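Long-range contact in putative fusidic acid resistance protein (Staphylococcus aureus, PDB 2YB5), which confers resistance to the antibiotic fusidic acid, probably by binding elongation factor G and helping to clear it from the ribosome: residues A[5-19]-A[45-59]. Sequence-based numbering, arbitrary orientation.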
# COMPACT_ATOMS: atom_id res chain seq x y z
N ASN A 5 3.56 -11.15 15.48
CA ASN A 5 4.68 -11.77 14.77
C ASN A 5 4.42 -11.67 13.26
O ASN A 5 4.77 -12.57 12.50
CB ASN A 5 4.85 -13.22 15.23
CG ASN A 5 6.28 -13.74 15.09
OD1 ASN A 5 7.26 -13.01 15.31
ND2 ASN A 5 6.41 -15.02 14.76
N LYS A 6 3.79 -10.58 12.84
CA LYS A 6 3.54 -10.31 11.41
C LYS A 6 3.59 -8.82 11.10
O LYS A 6 3.57 -7.99 12.00
CB LYS A 6 2.21 -10.93 10.95
CG LYS A 6 1.18 -11.12 12.02
CD LYS A 6 -0.12 -11.65 11.40
CE LYS A 6 -0.01 -13.11 10.96
NZ LYS A 6 -1.35 -13.63 10.54
N ILE A 7 3.67 -8.50 9.81
CA ILE A 7 3.91 -7.12 9.37
C ILE A 7 2.75 -6.57 8.57
O ILE A 7 1.94 -7.31 8.03
CB ILE A 7 5.21 -7.01 8.52
CG1 ILE A 7 5.14 -7.91 7.28
CG2 ILE A 7 6.43 -7.35 9.36
CD1 ILE A 7 6.09 -7.50 6.18
N GLU A 8 2.69 -5.24 8.47
CA GLU A 8 1.65 -4.59 7.68
C GLU A 8 1.89 -4.78 6.19
O GLU A 8 3.02 -5.00 5.75
CB GLU A 8 1.58 -3.10 8.04
CG GLU A 8 1.29 -2.83 9.53
CD GLU A 8 -0.00 -3.46 10.02
OE1 GLU A 8 -0.99 -3.51 9.24
OE2 GLU A 8 -0.04 -3.89 11.19
N VAL A 9 0.81 -4.74 5.42
CA VAL A 9 0.87 -4.85 3.96
C VAL A 9 1.82 -3.80 3.36
O VAL A 9 2.61 -4.11 2.46
CB VAL A 9 -0.55 -4.70 3.34
CG1 VAL A 9 -0.48 -4.45 1.84
CG2 VAL A 9 -1.40 -5.95 3.63
N TYR A 10 1.74 -2.56 3.84
CA TYR A 10 2.64 -1.50 3.34
C TYR A 10 4.13 -1.78 3.63
O TYR A 10 4.99 -1.43 2.83
CB TYR A 10 2.21 -0.12 3.82
CG TYR A 10 2.29 0.12 5.30
CD1 TYR A 10 3.47 0.59 5.90
CD2 TYR A 10 1.18 -0.06 6.11
CE1 TYR A 10 3.53 0.83 7.26
CE2 TYR A 10 1.23 0.18 7.47
CZ TYR A 10 2.41 0.63 8.04
OH TYR A 10 2.45 0.87 9.39
N LYS A 11 4.44 -2.44 4.75
CA LYS A 11 5.82 -2.85 5.04
C LYS A 11 6.30 -3.92 4.08
O LYS A 11 7.48 -3.94 3.71
CB LYS A 11 5.99 -3.34 6.48
CG LYS A 11 5.87 -2.24 7.54
CD LYS A 11 7.15 -1.40 7.61
CE LYS A 11 7.05 -0.26 8.63
NZ LYS A 11 8.39 0.43 8.79
N PHE A 12 5.40 -4.81 3.67
CA PHE A 12 5.74 -5.81 2.67
C PHE A 12 6.05 -5.18 1.31
O PHE A 12 6.93 -5.64 0.59
CB PHE A 12 4.63 -6.86 2.53
CG PHE A 12 4.94 -7.91 1.49
CD1 PHE A 12 5.68 -9.03 1.82
CD2 PHE A 12 4.51 -7.75 0.18
CE1 PHE A 12 5.97 -10.00 0.87
CE2 PHE A 12 4.81 -8.71 -0.79
CZ PHE A 12 5.54 -9.84 -0.44
N VAL A 13 5.33 -4.12 0.97
CA VAL A 13 5.57 -3.41 -0.27
C VAL A 13 6.96 -2.78 -0.22
O VAL A 13 7.71 -2.85 -1.20
CB VAL A 13 4.49 -2.36 -0.55
CG1 VAL A 13 4.82 -1.54 -1.79
CG2 VAL A 13 3.14 -3.05 -0.71
N LYS A 14 7.31 -2.23 0.94
CA LYS A 14 8.66 -1.66 1.13
C LYS A 14 9.73 -2.76 1.02
O LYS A 14 10.70 -2.58 0.28
CB LYS A 14 8.76 -0.92 2.47
CG LYS A 14 10.08 -0.22 2.72
CD LYS A 14 10.25 1.01 1.86
CE LYS A 14 11.61 1.62 2.09
NZ LYS A 14 11.83 2.88 1.31
N VAL A 15 9.56 -3.89 1.73
CA VAL A 15 10.51 -5.01 1.63
C VAL A 15 10.76 -5.38 0.16
O VAL A 15 11.91 -5.57 -0.26
CB VAL A 15 10.05 -6.27 2.42
CG1 VAL A 15 10.92 -7.47 2.07
CG2 VAL A 15 10.09 -6.05 3.94
N LYS A 16 9.68 -5.47 -0.61
CA LYS A 16 9.74 -5.81 -2.02
C LYS A 16 10.50 -4.76 -2.82
O LYS A 16 11.40 -5.09 -3.60
CB LYS A 16 8.30 -5.97 -2.53
CG LYS A 16 8.12 -6.22 -4.02
CD LYS A 16 6.63 -6.23 -4.38
CE LYS A 16 6.04 -4.81 -4.38
NZ LYS A 16 4.53 -4.75 -4.50
N GLN A 17 10.17 -3.49 -2.60
CA GLN A 17 10.92 -2.39 -3.21
C GLN A 17 12.42 -2.44 -2.88
O GLN A 17 13.26 -2.09 -3.72
CB GLN A 17 10.34 -1.02 -2.81
CG GLN A 17 8.99 -0.70 -3.48
CD GLN A 17 8.32 0.56 -2.95
OE1 GLN A 17 7.17 0.85 -3.29
NE2 GLN A 17 9.03 1.32 -2.11
N LEU A 18 12.76 -2.87 -1.66
CA LEU A 18 14.17 -2.97 -1.27
C LEU A 18 14.87 -4.13 -1.98
O LEU A 18 16.03 -4.00 -2.40
CB LEU A 18 14.32 -3.09 0.24
CG LEU A 18 13.89 -1.87 1.06
CD1 LEU A 18 13.59 -2.28 2.50
CD2 LEU A 18 14.93 -0.77 1.01
N VAL A 19 14.17 -5.25 -2.13
CA VAL A 19 14.71 -6.41 -2.82
C VAL A 19 15.02 -6.09 -4.29
O VAL A 19 16.08 -6.46 -4.79
CB VAL A 19 13.78 -7.63 -2.71
CG1 VAL A 19 14.21 -8.73 -3.66
CG2 VAL A 19 13.78 -8.15 -1.27
N ILE A 45 15.68 -4.31 5.23
CA ILE A 45 14.74 -5.43 5.16
C ILE A 45 14.61 -6.12 6.51
O ILE A 45 13.50 -6.39 6.98
CB ILE A 45 15.18 -6.46 4.10
CG1 ILE A 45 15.10 -5.84 2.71
CG2 ILE A 45 14.32 -7.74 4.19
CD1 ILE A 45 15.68 -6.67 1.61
N ASN A 46 15.76 -6.39 7.13
CA ASN A 46 15.83 -7.07 8.43
C ASN A 46 15.15 -6.29 9.55
O ASN A 46 14.44 -6.87 10.37
CB ASN A 46 17.30 -7.32 8.82
CG ASN A 46 17.44 -8.20 10.05
OD1 ASN A 46 16.89 -9.30 10.12
ND2 ASN A 46 18.21 -7.73 11.03
N ASP A 47 15.38 -4.98 9.58
CA ASP A 47 14.78 -4.13 10.60
C ASP A 47 13.24 -4.18 10.54
O ASP A 47 12.59 -4.20 11.59
CB ASP A 47 15.31 -2.69 10.50
CG ASP A 47 16.75 -2.55 10.98
OD1 ASP A 47 17.24 -3.46 11.70
OD2 ASP A 47 17.39 -1.54 10.65
N ILE A 48 12.68 -4.22 9.34
CA ILE A 48 11.23 -4.34 9.16
C ILE A 48 10.68 -5.57 9.90
O ILE A 48 9.56 -5.55 10.41
CB ILE A 48 10.84 -4.41 7.66
CG1 ILE A 48 11.01 -3.04 7.00
CG2 ILE A 48 9.41 -4.89 7.49
CD1 ILE A 48 10.86 -3.07 5.51
N PHE A 49 11.48 -6.63 9.98
CA PHE A 49 11.10 -7.84 10.71
C PHE A 49 11.58 -7.84 12.17
O PHE A 49 10.91 -8.43 13.02
CB PHE A 49 11.58 -9.09 9.97
CG PHE A 49 10.84 -9.33 8.68
CD1 PHE A 49 9.59 -9.96 8.70
CD2 PHE A 49 11.35 -8.91 7.47
CE1 PHE A 49 8.89 -10.19 7.52
CE2 PHE A 49 10.67 -9.13 6.29
CZ PHE A 49 9.43 -9.77 6.31
N LYS A 50 12.70 -7.19 12.47
CA LYS A 50 13.18 -7.11 13.86
C LYS A 50 12.17 -6.39 14.75
O LYS A 50 11.88 -6.85 15.86
CB LYS A 50 14.54 -6.39 13.97
CG LYS A 50 15.75 -7.25 13.62
CD LYS A 50 16.92 -7.05 14.59
CE LYS A 50 17.40 -5.60 14.63
NZ LYS A 50 18.74 -5.47 15.30
N GLU A 51 11.64 -5.28 14.26
CA GLU A 51 10.57 -4.54 14.95
C GLU A 51 9.45 -5.47 15.49
O GLU A 51 8.91 -5.22 16.57
CB GLU A 51 9.98 -3.48 14.00
CG GLU A 51 8.98 -2.50 14.63
CD GLU A 51 8.22 -1.68 13.58
OE1 GLU A 51 8.76 -1.48 12.47
OE2 GLU A 51 7.08 -1.25 13.87
N LYS A 52 9.13 -6.52 14.73
CA LYS A 52 8.04 -7.44 15.08
C LYS A 52 8.52 -8.83 15.53
O LYS A 52 7.74 -9.78 15.55
CB LYS A 52 7.10 -7.58 13.87
CG LYS A 52 6.36 -6.30 13.50
CD LYS A 52 5.20 -6.02 14.46
CE LYS A 52 4.36 -4.83 14.00
NZ LYS A 52 5.08 -3.54 14.15
N ASP A 53 9.80 -8.95 15.89
CA ASP A 53 10.37 -10.19 16.43
C ASP A 53 10.23 -11.42 15.52
O ASP A 53 10.08 -12.54 16.01
CB ASP A 53 9.77 -10.50 17.81
CG ASP A 53 9.96 -9.37 18.80
OD1 ASP A 53 11.13 -9.04 19.11
OD2 ASP A 53 8.95 -8.81 19.27
N ILE A 54 10.28 -11.22 14.21
CA ILE A 54 10.21 -12.33 13.26
C ILE A 54 11.62 -12.68 12.81
O ILE A 54 12.42 -11.79 12.52
CB ILE A 54 9.36 -11.99 12.01
CG1 ILE A 54 7.96 -11.53 12.40
CG2 ILE A 54 9.28 -13.20 11.08
CD1 ILE A 54 7.11 -11.07 11.22
N ASP A 55 11.92 -13.98 12.78
CA ASP A 55 13.24 -14.44 12.36
C ASP A 55 13.29 -14.43 10.84
O ASP A 55 12.63 -15.23 10.17
CB ASP A 55 13.53 -15.84 12.91
CG ASP A 55 15.00 -16.24 12.76
OD1 ASP A 55 15.64 -15.81 11.77
OD2 ASP A 55 15.51 -16.98 13.62
N ILE A 56 14.08 -13.49 10.31
CA ILE A 56 14.30 -13.36 8.87
C ILE A 56 15.77 -13.62 8.52
O ILE A 56 16.16 -13.49 7.36
CB ILE A 56 13.81 -11.96 8.38
CG1 ILE A 56 13.42 -11.99 6.89
CG2 ILE A 56 14.86 -10.89 8.63
CD1 ILE A 56 12.30 -12.97 6.56
N SER A 57 16.57 -13.99 9.53
CA SER A 57 17.97 -14.38 9.30
C SER A 57 17.94 -15.76 8.66
O SER A 57 17.98 -16.79 9.35
CB SER A 57 18.77 -14.38 10.61
OG SER A 57 18.18 -15.22 11.59
N ASP A 58 17.88 -15.77 7.33
CA ASP A 58 17.43 -16.92 6.55
C ASP A 58 17.10 -16.41 5.15
O ASP A 58 17.79 -16.74 4.19
CB ASP A 58 16.20 -17.55 7.20
CG ASP A 58 15.29 -18.25 6.20
OD1 ASP A 58 15.79 -18.91 5.27
OD2 ASP A 58 14.06 -18.14 6.36
N PHE A 59 16.05 -15.59 5.07
CA PHE A 59 15.69 -14.90 3.85
C PHE A 59 16.82 -13.93 3.52
O PHE A 59 17.22 -13.82 2.36
CB PHE A 59 14.36 -14.16 4.04
CG PHE A 59 13.97 -13.26 2.89
CD1 PHE A 59 13.59 -13.78 1.66
CD2 PHE A 59 13.97 -11.88 3.05
CE1 PHE A 59 13.23 -12.94 0.60
CE2 PHE A 59 13.60 -11.03 2.01
CZ PHE A 59 13.23 -11.57 0.78
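Ile48 plugs into the flank of helix 9-19 as a knob among Lys11, Lys14, Val15 and Leu18. Its CD1 presses on Val15 CG2 at 3.5 Å, tighter than usual for two carbons, and its CG2 lies against the CB of Lys11. The two helices run nearly antiparallel, at 159° with their axes 10.0 Å apart. Val15 divides its branches: CG1, anti to the backbone N (chi1 169°), meets Ile45 CG2, while CG2 also touches Phe49 CE2. One layer on, Ile45 and Leu18 lie alongside one another, their side chains running opposite ways, with Ile45 CG1 3.8 Å from Leu18 CB. Val19 CG2 touches both Ile45 CD1 and the edge of the Phe59 ring, 4.0 Å from CZ. Toward the N-terminus, Ile7 sets CD1 4.0 Å from Phe49 CZ. The Phe49 ring has Ile56 CD1 over the centre of one face and Ile54 CD1 in plane at its edge. Helix 35-50 closes in a Schellman motif with Asp53, at positive phi, as C-prime: Ile54 N bonds Phe49 O and Asp53 N bonds Lys50 O. Lys52 N also reaches Phe49 O, from the other face of its plane. Beyond this cap, Ile54 lays CG1 and CD1 against the backbone carbonyl of Asn5, and the bent Lys52 chain passes its CD 3.5 Å from Lys6 O. Lys52 NZ turns back to a salt bridge with Glu51 OE2, at 3.1 Å. Lys11 NZ and Glu51 OE1, 4.2 Å apart, are too far for a salt bridge, but probably still attract. The contact joins the first two helices of the helical N-terminal region: Phe59 and Ile56 continue the packing onto helix 70-80, Ile7 makes backbone hydrogen bonds with Tyr83 and Gln85, and Gln17 NE2 is hydrogen-bonded to Asp202 OD2, in the zinc-finger part.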